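Local coordinates for protein probable endonuclease 4 (Thermotoga maritima, PDB 4HNO) that probably cleaves the DNA backbone at apurinic or apyrimidinic sites during base excision repair, leaving a 3'-hydroxyl and a 5'-terminal sugar phosphate, at residues H10-K15 against G266-H271; S31-P36 against M216-D221; W260-P265 against A272-K277. One frame throughout, in Å; residues are numbered along the deposited sequence.

How the contacts relate
The chain enters a TIM barrel through strand 7-10, and residues 10-15, from its end into the following loop, begin contact 1. Residues 31-36 on the next strand then open contact 2, which closes 180 residues later at 216-221, wholly within the long span that contact 1 encloses. Contact 3 starts afterwards at 260-265. Before it closes, 266-271 completes contact 1, so the two cross, and 272-277 finishes contact 3 on the same helix, 268-284. Contact 2 reaches across the barrel interior to the metal site, contact 3 packs strand 260-262 on its following helix, and contact 1 joins that helix's start to the first loop. Gln-33 is hydrogen-bonded to His-10, coupling contacts 1 and 2.

Contact 1: H10-K15 against G266-H271; sequences HMPISK and GGNEEH
His-10 and His-271 meet chiefly through a bridging water, water 1, where the first strand of the TIM barrel runs into its loop and the last helix, 268-284, begins. The water donates to His-10 O at 2.9 Å and lies 2.6 Å from His-271 ND1, in the plane of that ring at its edge. The imidazole of His-10 does not turn to this partner: its ND1 is hydrogen-bonded to Gln-33 NE2, and its ring packs edge-to-face with Phe-35. Met-11 follows with a chain bent at both chi2 and chi3 (-60° and -72°), which folds the thioether back so that CE comes to 3.4 Å from Asn-268 OD1; the two side chains cross at about a right angle. The rest of Met-11 is packed among helix 20-26 and strand 31-34. Pro-12 comes to the same oxygen from the opposite direction to the Asn-268 side chain, its CD lying 3.4 Å from OD1. That amide oxygen is thus lined by two carbon groups, while its polar partner here is water 1, which donates to OD1 at 2.6 Å. One water therefore ties the strand end, the first turn of the helix and the histidine ring together. His-271 is fixed at its other nitrogen too, NE2 being hydrogen-bonded to Thr-264 O, and Gly-267 O lies above one face of the ring, toward its rim. Gly-267 holds the N-cap position of the helix, and its own N-H points at Glu-270 OE2, 3.0 Å from Gly-267 N at an angle of 163°.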
loop_
_atom_site.group_PDB
_atom_site.type_symbol
_atom_site.label_atom_id
_atom_site.label_comp_id
_atom_site.label_asym_id
_atom_site.label_seq_id
_atom_site.Cartn_x
_atom_site.Cartn_y
_atom_site.Cartn_z
ATOM N N HIS A 10 -5.835 -0.590 -7.407
ATOM C CA HIS A 10 -6.720 -1.193 -6.442
ATOM C C HIS A 10 -7.974 -1.646 -7.191
ATOM O O HIS A 10 -8.604 -0.859 -7.892
ATOM C CB HIS A 10 -7.064 -0.201 -5.340
ATOM C CG HIS A 10 -7.764 -0.881 -4.228
ATOM N ND1 HIS A 10 -7.096 -1.388 -3.142
ATOM C CD2 HIS A 10 -9.045 -1.301 -4.123
ATOM C CE1 HIS A 10 -7.955 -2.026 -2.376
ATOM N NE2 HIS A 10 -9.144 -1.986 -2.945
ATOM N N MET A 11 -8.299 -2.925 -7.062
ATOM C CA MET A 11 -9.342 -3.562 -7.848
ATOM C C MET A 11 -10.490 -4.001 -6.973
ATOM O O MET A 11 -10.276 -4.492 -5.867
ATOM C CB MET A 11 -8.788 -4.812 -8.540
ATOM C CG MET A 11 -7.558 -4.572 -9.393
ATOM S SD MET A 11 -7.779 -3.410 -10.748
ATOM C CE MET A 11 -8.803 -4.429 -11.845
ATOM N N PRO A 12 -11.719 -3.921 -7.484
ATOM C CA PRO A 12 -12.870 -4.375 -6.710
ATOM C C PRO A 12 -12.946 -5.897 -6.624
ATOM O O PRO A 12 -12.621 -6.624 -7.567
ATOM C CB PRO A 12 -14.051 -3.823 -7.497
ATOM C CG PRO A 12 -13.543 -3.692 -8.881
ATOM C CD PRO A 12 -12.111 -3.325 -8.769
ATOM N N ILE A 13 -13.407 -6.377 -5.481
ATOM C CA ILE A 13 -13.563 -7.809 -5.248
ATOM C C ILE A 13 -15.022 -8.258 -5.191
ATOM O O ILE A 13 -15.286 -9.435 -4.981
ATOM C CB ILE A 13 -12.860 -8.261 -3.939
ATOM C CG1 ILE A 13 -13.446 -7.535 -2.732
ATOM C CG2 ILE A 13 -11.358 -8.061 -4.052
ATOM C CD1 ILE A 13 -12.998 -8.105 -1.406
ATOM N N SER A 14 -15.962 -7.339 -5.363
ATOM C CA SER A 14 -17.368 -7.644 -5.098
ATOM C C SER A 14 -17.939 -8.733 -6.009
ATOM O O SER A 14 -18.879 -9.416 -5.626
ATOM C CB SER A 14 -18.221 -6.374 -5.189
ATOM O OG SER A 14 -18.180 -5.824 -6.492
ATOM N N LYS A 15 -17.373 -8.893 -7.203
ATOM C CA LYS A 15 -17.815 -9.939 -8.117
ATOM C C LYS A 15 -16.996 -11.219 -7.972
ATOM O O LYS A 15 -17.178 -12.165 -8.739
ATOM C CB LYS A 15 -17.774 -9.445 -9.562
ATOM C CG LYS A 15 -18.768 -8.345 -9.858
ATOM C CD LYS A 15 -18.926 -8.158 -11.357
ATOM C CE LYS A 15 -19.696 -6.890 -11.695
ATOM N NZ LYS A 15 -19.273 -6.329 -13.011
ATOM N N GLY A 266 -12.025 6.912 -8.898
ATOM C CA GLY A 266 -12.692 6.194 -9.970
ATOM C C GLY A 266 -12.598 4.688 -9.839
ATOM O O GLY A 266 -12.175 4.159 -8.807
ATOM N N GLY A 267 -13.013 3.998 -10.893
ATOM C CA GLY A 267 -12.984 2.550 -10.929
ATOM C C GLY A 267 -12.085 2.030 -12.036
ATOM O O GLY A 267 -11.165 2.716 -12.480
ATOM N N ASN A 268 -12.356 0.812 -12.495
ATOM C CA ASN A 268 -11.504 0.173 -13.494
ATOM C C ASN A 268 -11.283 1.050 -14.739
ATOM O O ASN A 268 -10.174 1.134 -15.260
ATOM C CB ASN A 268 -12.070 -1.199 -13.885
ATOM C CG ASN A 268 -11.805 -2.282 -12.832
ATOM O OD1 ASN A 268 -11.186 -2.040 -11.794
ATOM N ND2 ASN A 268 -12.270 -3.486 -13.112
ATOM N N GLU A 269 -12.321 1.712 -15.225
ATOM C CA GLU A 269 -12.180 2.491 -16.453
ATOM C C GLU A 269 -11.273 3.713 -16.268
ATOM O O GLU A 269 -10.439 4.007 -17.129
ATOM C CB GLU A 269 -13.542 2.923 -17.000
ATOM C CG GLU A 269 -14.416 1.760 -17.458
ATOM C CD GLU A 269 -15.065 1.029 -16.299
ATOM O OE1 GLU A 269 -15.286 -0.195 -16.413
ATOM O OE2 GLU A 269 -15.362 1.681 -15.276
ATOM N N GLU A 270 -11.422 4.417 -15.152
ATOM C CA GLU A 270 -10.553 5.548 -14.857
ATOM C C GLU A 270 -9.128 5.065 -14.626
ATOM O O GLU A 270 -8.158 5.729 -15.003
ATOM C CB GLU A 270 -11.058 6.312 -13.633
ATOM C CG GLU A 270 -12.304 7.158 -13.894
ATOM C CD GLU A 270 -13.557 6.323 -14.076
ATOM O OE1 GLU A 270 -14.496 6.799 -14.749
ATOM O OE2 GLU A 270 -13.615 5.197 -13.539
ATOM N N HIS A 271 -8.994 3.909 -13.988
ATOM C CA HIS A 271 -7.674 3.365 -13.751
ATOM C C HIS A 271 -6.998 2.945 -15.046
ATOM O O HIS A 271 -5.797 3.141 -15.186
ATOM C CB HIS A 271 -7.721 2.257 -12.703
ATOM C CG HIS A 271 -8.076 2.780 -11.355
ATOM N ND1 HIS A 271 -8.755 2.046 -10.406
ATOM C CD2 HIS A 271 -7.874 4.000 -10.806
ATOM C CE1 HIS A 271 -8.939 2.785 -9.328
ATOM N NE2 HIS A 271 -8.420 3.978 -9.548
HETATM O O HOH W 1 -9.736 -0.402 -10.481
#

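Contact 2: S31-P36 against M216-D221; sequences SFQIFP and MIHLND. With MN (manganese (II) ion), chain E.
Gln-33 OE1 accepts the N-H of His-218 NE2 at 2.8 Å and is also flanked by the methyl of Met-216. This cluster of side chains sits inside the TIM barrel, where strands 31-34 and 214-222, separated in the sheet by strands 7-10 and 260-262, face each other across the interior; the closest CA atoms across the two segments, those of Gln-33 and His-218, are 9.6 Å apart, so side chains alone span the gap. Gln-33 does this by stretching out: CG is anti to its own backbone N (chi1 179°) and the chain continues straight, bringing OE1 to the edge of the imidazole, somewhat out of the ring plane. The amide and ring planes stand almost perpendicular, 88° apart; the N-H arrives tilted from the carbonyl plane, and the bond is bent, with an N-H...O angle of 142°. Met-216 crosses Gln-33 at about a right angle; its bend at chi3 brings CE to 3.3 Å from Gln-33 OE1, and SD remains 3.6 Å from the same oxygen. The other half of the amide is fixed as well, since Gln-33 NE2 is hydrogen-bonded to Glu-263 OE2 besides its link to His-10. With its oxygen and nitrogen both engaged, the amide is held against flipping and serves as a second-shell support of the metal site. His-218 is gripped at its two nitrogens: NE2 by the glutamine and ND1 by the metal, which together set the rotation of the ring. Glu-147, Asp-181 and Glu-263 complete the protein ligands of this site, which also takes zinc in the crystal. Water 2 is a further ligand of the manganese ion, which lies 2.2 Å from His-218 ND1.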
loop_
_atom_site.group_PDB
_atom_site.type_symbol
_atom_site.label_atom_id
_atom_site.label_comp_id
_atom_site.label_asym_id
_atom_site.label_seq_id
_atom_site.Cartn_x
_atom_site.Cartn_y
_atom_site.Cartn_z
ATOM N N SER A 31 -0.201 -5.974 -12.146
ATOM C CA SER A 31 -0.094 -5.929 -10.697
ATOM C C SER A 31 -1.465 -5.512 -10.172
ATOM O O SER A 31 -2.254 -4.925 -10.910
ATOM C CB SER A 31 0.916 -4.845 -10.297
ATOM O OG SER A 31 2.185 -5.041 -10.905
ATOM N N PHE A 32 -1.755 -5.757 -8.897
ATOM C CA PHE A 32 -2.999 -5.260 -8.327
ATOM C C PHE A 32 -2.944 -5.240 -6.819
ATOM O O PHE A 32 -2.116 -5.932 -6.204
ATOM C CB PHE A 32 -4.231 -6.089 -8.770
ATOM C CG PHE A 32 -4.193 -7.551 -8.387
ATOM C CD1 PHE A 32 -4.528 -7.961 -7.115
ATOM C CD2 PHE A 32 -3.886 -8.511 -9.330
ATOM C CE1 PHE A 32 -4.529 -9.307 -6.788
ATOM C CE2 PHE A 32 -3.884 -9.850 -9.008
ATOM C CZ PHE A 32 -4.213 -10.248 -7.744
ATOM N N GLN A 33 -3.859 -4.464 -6.249
ATOM C CA GLN A 33 -4.163 -4.504 -4.823
ATOM C C GLN A 33 -5.655 -4.760 -4.667
ATOM O O GLN A 33 -6.447 -4.280 -5.469
ATOM C CB GLN A 33 -3.758 -3.185 -4.161
ATOM C CG GLN A 33 -4.062 -3.105 -2.671
ATOM C CD GLN A 33 -3.534 -1.804 -2.117
ATOM O OE1 GLN A 33 -2.443 -1.749 -1.559
ATOM N NE2 GLN A 33 -4.315 -0.757 -2.305
ATOM N N ILE A 34 -6.009 -5.506 -3.629
ATOM C CA ILE A 34 -7.400 -5.794 -3.298
ATOM C C ILE A 34 -7.586 -5.689 -1.801
ATOM O O ILE A 34 -6.662 -5.892 -1.026
ATOM C CB ILE A 34 -7.815 -7.208 -3.752
ATOM C CG1 ILE A 34 -6.775 -8.258 -3.356
ATOM C CG2 ILE A 34 -8.013 -7.233 -5.264
ATOM C CD1 ILE A 34 -7.277 -9.712 -3.419
ATOM N N PHE A 35 -8.815 -5.428 -1.368
ATOM C CA PHE A 35 -9.183 -5.688 0.024
ATOM C C PHE A 35 -9.335 -7.210 0.216
ATOM O O PHE A 35 -9.583 -7.934 -0.731
ATOM C CB PHE A 35 -10.471 -4.962 0.407
ATOM C CG PHE A 35 -10.312 -3.461 0.544
ATOM C CD1 PHE A 35 -11.090 -2.609 -0.206
ATOM C CD2 PHE A 35 -9.419 -2.908 1.448
ATOM C CE1 PHE A 35 -10.963 -1.226 -0.056
ATOM C CE2 PHE A 35 -9.281 -1.543 1.583
ATOM C CZ PHE A 35 -10.051 -0.700 0.833
ATOM N N PRO A 36 -9.231 -7.690 1.452
ATOM C CA PRO A 36 -9.346 -9.135 1.704
ATOM C C PRO A 36 -10.774 -9.580 1.988
ATOM O O PRO A 36 -11.014 -10.766 2.125
ATOM C CB PRO A 36 -8.437 -9.353 2.927
ATOM C CG PRO A 36 -8.172 -7.994 3.483
ATOM C CD PRO A 36 -8.767 -6.961 2.639
ATOM N N MET A 216 5.999 -1.897 -2.585
ATOM C CA MET A 216 4.890 -1.354 -3.355
ATOM C C MET A 216 4.969 0.162 -3.283
ATOM O O MET A 216 5.327 0.717 -2.241
ATOM C CB MET A 216 3.553 -1.840 -2.795
ATOM C CG MET A 216 2.324 -1.194 -3.440
ATOM S SD MET A 216 0.760 -2.060 -3.149
ATOM C CE MET A 216 0.793 -2.345 -1.373
ATOM N N ILE A 217 4.594 0.807 -4.378
ATOM C CA ILE A 217 4.315 2.240 -4.405
ATOM C C ILE A 217 2.837 2.397 -4.705
ATOM O O ILE A 217 2.315 1.794 -5.643
ATOM C CB ILE A 217 5.182 2.937 -5.459
ATOM C CG1 ILE A 217 6.638 2.934 -4.996
ATOM C CG2 ILE A 217 4.684 4.367 -5.727
ATOM C CD1 ILE A 217 7.630 3.243 -6.090
ATOM N N HIS A 218 2.158 3.206 -3.883
ATOM C CA HIS A 218 0.818 3.644 -4.208
ATOM C C HIS A 218 0.970 4.932 -5.008
ATOM O O HIS A 218 1.461 5.948 -4.495
ATOM C CB HIS A 218 -0.031 3.882 -2.975
ATOM C CG HIS A 218 -0.435 2.637 -2.274
ATOM N ND1 HIS A 218 -0.979 2.665 -1.008
ATOM C CD2 HIS A 218 -0.429 1.347 -2.689
ATOM C CE1 HIS A 218 -1.284 1.423 -0.687
ATOM N NE2 HIS A 218 -0.960 0.605 -1.682
ATOM N N LEU A 219 0.604 4.850 -6.275
ATOM C CA LEU A 219 0.833 5.906 -7.243
ATOM C C LEU A 219 -0.431 6.747 -7.325
ATOM O O LEU A 219 -1.396 6.414 -8.005
ATOM C CB LEU A 219 1.198 5.295 -8.598
ATOM C CG LEU A 219 1.867 6.306 -9.518
ATOM C CD1 LEU A 219 3.328 6.533 -9.104
ATOM C CD2 LEU A 219 1.764 5.874 -10.972
ATOM N N ASN A 220 -0.400 7.854 -6.588
ATOM C CA ASN A 220 -1.533 8.756 -6.440
ATOM C C ASN A 220 -1.065 10.197 -6.643
ATOM O O ASN A 220 -0.104 10.627 -6.008
ATOM C CB ASN A 220 -2.088 8.665 -5.012
ATOM C CG ASN A 220 -2.677 7.297 -4.707
ATOM O OD1 ASN A 220 -3.426 6.752 -5.521
ATOM N ND2 ASN A 220 -2.345 6.770 -3.537
ATOM N N ASP A 221 -1.732 10.943 -7.519
ATOM C CA ASP A 221 -1.508 12.382 -7.513
ATOM C C ASP A 221 -2.240 12.931 -6.270
ATOM O O ASP A 221 -2.897 12.189 -5.525
ATOM C CB ASP A 221 -1.974 12.988 -8.853
ATOM C CG ASP A 221 -1.197 14.237 -9.271
ATOM O OD1 ASP A 221 -0.804 15.015 -8.385
ATOM O OD2 ASP A 221 -1.026 14.433 -10.511
HETATM MN MN MN E . -2.207 4.362 -0.231
HETATM O O HOH W 2 -3.783 3.797 0.770
#

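Contact 3: W260-P265 against A272-K277; sequences WILETP and AEDIKK. With MN (manganese (II) ion), chain E.
Leu-262 drives its CD1 into the inner side of helix 268-284, where Ile-275 CG1 meets it at 3.6 Å. Asp-274 CB lies 3.7 Å from the same Leu-262 CD1, and CD2 of the leucine also touches that CB. This apolar wedge is the tight part of the contact, and Ala-9 and Ile-236 pack against Leu-262 around it. Next to it the buried seam turns polar. Thr-264 OG1 donates to Asp-274 OD2 at 2.9 Å, approaching from above the carboxylate plane, 40° out of it. The hydroxyl is set between the backbone N and the carbonyl carbon (chi1 52°), which faces it toward the helix and brings CB and CG2 of Thr-264 up to the same carboxylate oxygen. Asp-274 has a second partner: OD1 forms a salt bridge to Arg-235, so its buried charge is probably well compensated. The outer side of the helix is looser, with Glu-273 and Lys-276 turned to solvent, Glu-273 also pairing with Arg-235. Just past the strand end, the CB of Glu-263 points away from the helix, and its OE1 binds the manganese ion at 2.1 Å. Alternating inward and outward residues thus let one segment serve both the metal site and the helix layer, as in a beta-alpha unit of a TIM barrel whose strand ends carry the active site.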
loop_
_atom_site.group_PDB
_atom_site.type_symbol
_atom_site.label_atom_id
_atom_site.label_comp_id
_atom_site.label_asym_id
_atom_site.label_seq_id
_atom_site.Cartn_x
_atom_site.Cartn_y
_atom_site.Cartn_z
ATOM N N TRP A 260 3.784 -0.185 -9.125
ATOM C CA TRP A 260 3.034 1.066 -8.981
ATOM C C TRP A 260 1.556 0.723 -8.996
ATOM O O TRP A 260 1.041 0.233 -9.999
ATOM C CB TRP A 260 3.338 2.020 -10.146
ATOM C CG TRP A 260 4.775 2.384 -10.288
ATOM C CD1 TRP A 260 5.781 2.163 -9.400
ATOM C CD2 TRP A 260 5.378 3.026 -11.431
ATOM N NE1 TRP A 260 6.966 2.625 -9.915
ATOM C CE2 TRP A 260 6.742 3.157 -11.160
ATOM C CE3 TRP A 260 4.884 3.487 -12.655
ATOM C CZ2 TRP A 260 7.642 3.709 -12.076
ATOM C CZ3 TRP A 260 5.775 4.049 -13.559
ATOM C CH2 TRP A 260 7.132 4.154 -13.259
ATOM N N ILE A 261 0.879 0.989 -7.884
ATOM C CA ILE A 261 -0.516 0.640 -7.718
ATOM C C ILE A 261 -1.325 1.929 -7.552
ATOM O O ILE A 261 -1.160 2.671 -6.593
ATOM C CB ILE A 261 -0.718 -0.262 -6.486
ATOM C CG1 ILE A 261 0.002 -1.600 -6.661
ATOM C CG2 ILE A 261 -2.200 -0.437 -6.185
ATOM C CD1 ILE A 261 -0.510 -2.462 -7.790
ATOM N N LEU A 262 -2.212 2.175 -8.506
ATOM C CA LEU A 262 -3.085 3.342 -8.483
ATOM C C LEU A 262 -4.172 3.199 -7.430
ATOM O O LEU A 262 -4.872 2.185 -7.389
ATOM C CB LEU A 262 -3.759 3.490 -9.839
ATOM C CG LEU A 262 -2.853 3.706 -11.038
ATOM C CD1 LEU A 262 -3.605 3.351 -12.300
ATOM C CD2 LEU A 262 -2.362 5.126 -11.079
ATOM N N GLU A 263 -4.344 4.248 -6.624
ATOM C CA GLU A 263 -5.496 4.382 -5.723
ATOM C C GLU A 263 -6.190 5.704 -6.030
ATOM O O GLU A 263 -6.694 6.404 -5.157
ATOM C CB GLU A 263 -5.109 4.315 -4.259
ATOM C CG GLU A 263 -4.264 3.127 -3.868
ATOM C CD GLU A 263 -3.860 3.212 -2.427
ATOM O OE1 GLU A 263 -3.226 4.254 -2.078
ATOM O OE2 GLU A 263 -4.169 2.295 -1.642
ATOM N N THR A 264 -6.210 6.047 -7.303
ATOM C CA THR A 264 -6.710 7.331 -7.744
ATOM C C THR A 264 -8.240 7.247 -7.850
ATOM O O THR A 264 -8.814 6.153 -7.857
ATOM C CB THR A 264 -6.075 7.702 -9.071
ATOM O OG1 THR A 264 -6.268 6.604 -9.958
ATOM C CG2 THR A 264 -4.592 7.969 -8.933
ATOM N N PRO A 265 -8.913 8.399 -7.885
ATOM C CA PRO A 265 -10.377 8.378 -7.929
ATOM C C PRO A 265 -10.910 7.597 -9.119
ATOM O O PRO A 265 -10.343 7.609 -10.215
ATOM C CB PRO A 265 -10.740 9.853 -8.070
ATOM C CG PRO A 265 -9.609 10.571 -7.416
ATOM C CD PRO A 265 -8.385 9.765 -7.734
ATOM N N ALA A 272 -7.757 2.411 -16.002
ATOM C CA ALA A 272 -7.197 2.123 -17.307
ATOM C C ALA A 272 -6.666 3.416 -17.951
ATOM O O ALA A 272 -5.591 3.418 -18.567
ATOM C CB ALA A 272 -8.258 1.464 -18.204
ATOM N N GLU A 273 -7.419 4.499 -17.816
ATOM C CA GLU A 273 -6.976 5.772 -18.352
ATOM C C GLU A 273 -5.704 6.244 -17.654
ATOM O O GLU A 273 -4.808 6.790 -18.307
ATOM C CB GLU A 273 -8.082 6.822 -18.221
ATOM C CG GLU A 273 -9.248 6.622 -19.165
ATOM C CD GLU A 273 -10.374 7.614 -18.921
ATOM O OE1 GLU A 273 -10.246 8.475 -18.021
ATOM O OE2 GLU A 273 -11.396 7.532 -19.635
ATOM N N ASP A 274 -5.630 6.060 -16.338
ATOM C CA ASP A 274 -4.448 6.480 -15.603
ATOM C C ASP A 274 -3.223 5.664 -16.014
ATOM O O ASP A 274 -2.124 6.212 -16.083
ATOM C CB ASP A 274 -4.673 6.438 -14.082
ATOM C CG ASP A 274 -5.410 7.700 -13.548
ATOM O OD1 ASP A 274 -6.049 8.397 -14.384
ATOM O OD2 ASP A 274 -5.366 7.964 -12.308
ATOM N N ILE A 275 -3.391 4.365 -16.285
ATOM C CA ILE A 275 -2.270 3.563 -16.734
ATOM C C ILE A 275 -1.795 4.081 -18.091
ATOM O O ILE A 275 -0.596 4.239 -18.318
ATOM C CB ILE A 275 -2.638 2.061 -16.787
ATOM C CG1 ILE A 275 -2.817 1.545 -15.353
ATOM C CG2 ILE A 275 -1.567 1.270 -17.506
ATOM C CD1 ILE A 275 -3.209 0.079 -15.264
ATOM N N LYS A 276 -2.721 4.377 -18.994
ATOM C CA LYS A 276 -2.340 4.964 -20.271
ATOM C C LYS A 276 -1.602 6.280 -20.055
ATOM O O LYS A 276 -0.631 6.551 -20.750
ATOM C CB LYS A 276 -3.573 5.186 -21.131
ATOM C CG LYS A 276 -4.114 3.914 -21.750
ATOM C CD LYS A 276 -5.337 4.182 -22.617
ATOM C CE LYS A 276 -5.958 2.886 -23.120
ATOM N NZ LYS A 276 -6.545 2.076 -22.014
ATOM N N LYS A 277 -2.065 7.101 -19.111
ATOM C CA LYS A 277 -1.403 8.371 -18.812
ATOM C C LYS A 277 0.031 8.151 -18.330
ATOM O O LYS A 277 0.931 8.891 -18.711
ATOM C CB LYS A 277 -2.214 9.146 -17.774
ATOM C CG LYS A 277 -1.646 10.502 -17.386
ATOM C CD LYS A 277 -1.638 11.459 -18.558
ATOM C CE LYS A 277 -1.632 12.900 -18.087
ATOM N NZ LYS A 277 -1.777 13.840 -19.229
HETATM MN MN MN E . -2.207 4.362 -0.231
HETATM O O HOH W 2 -3.783 3.797 0.770
#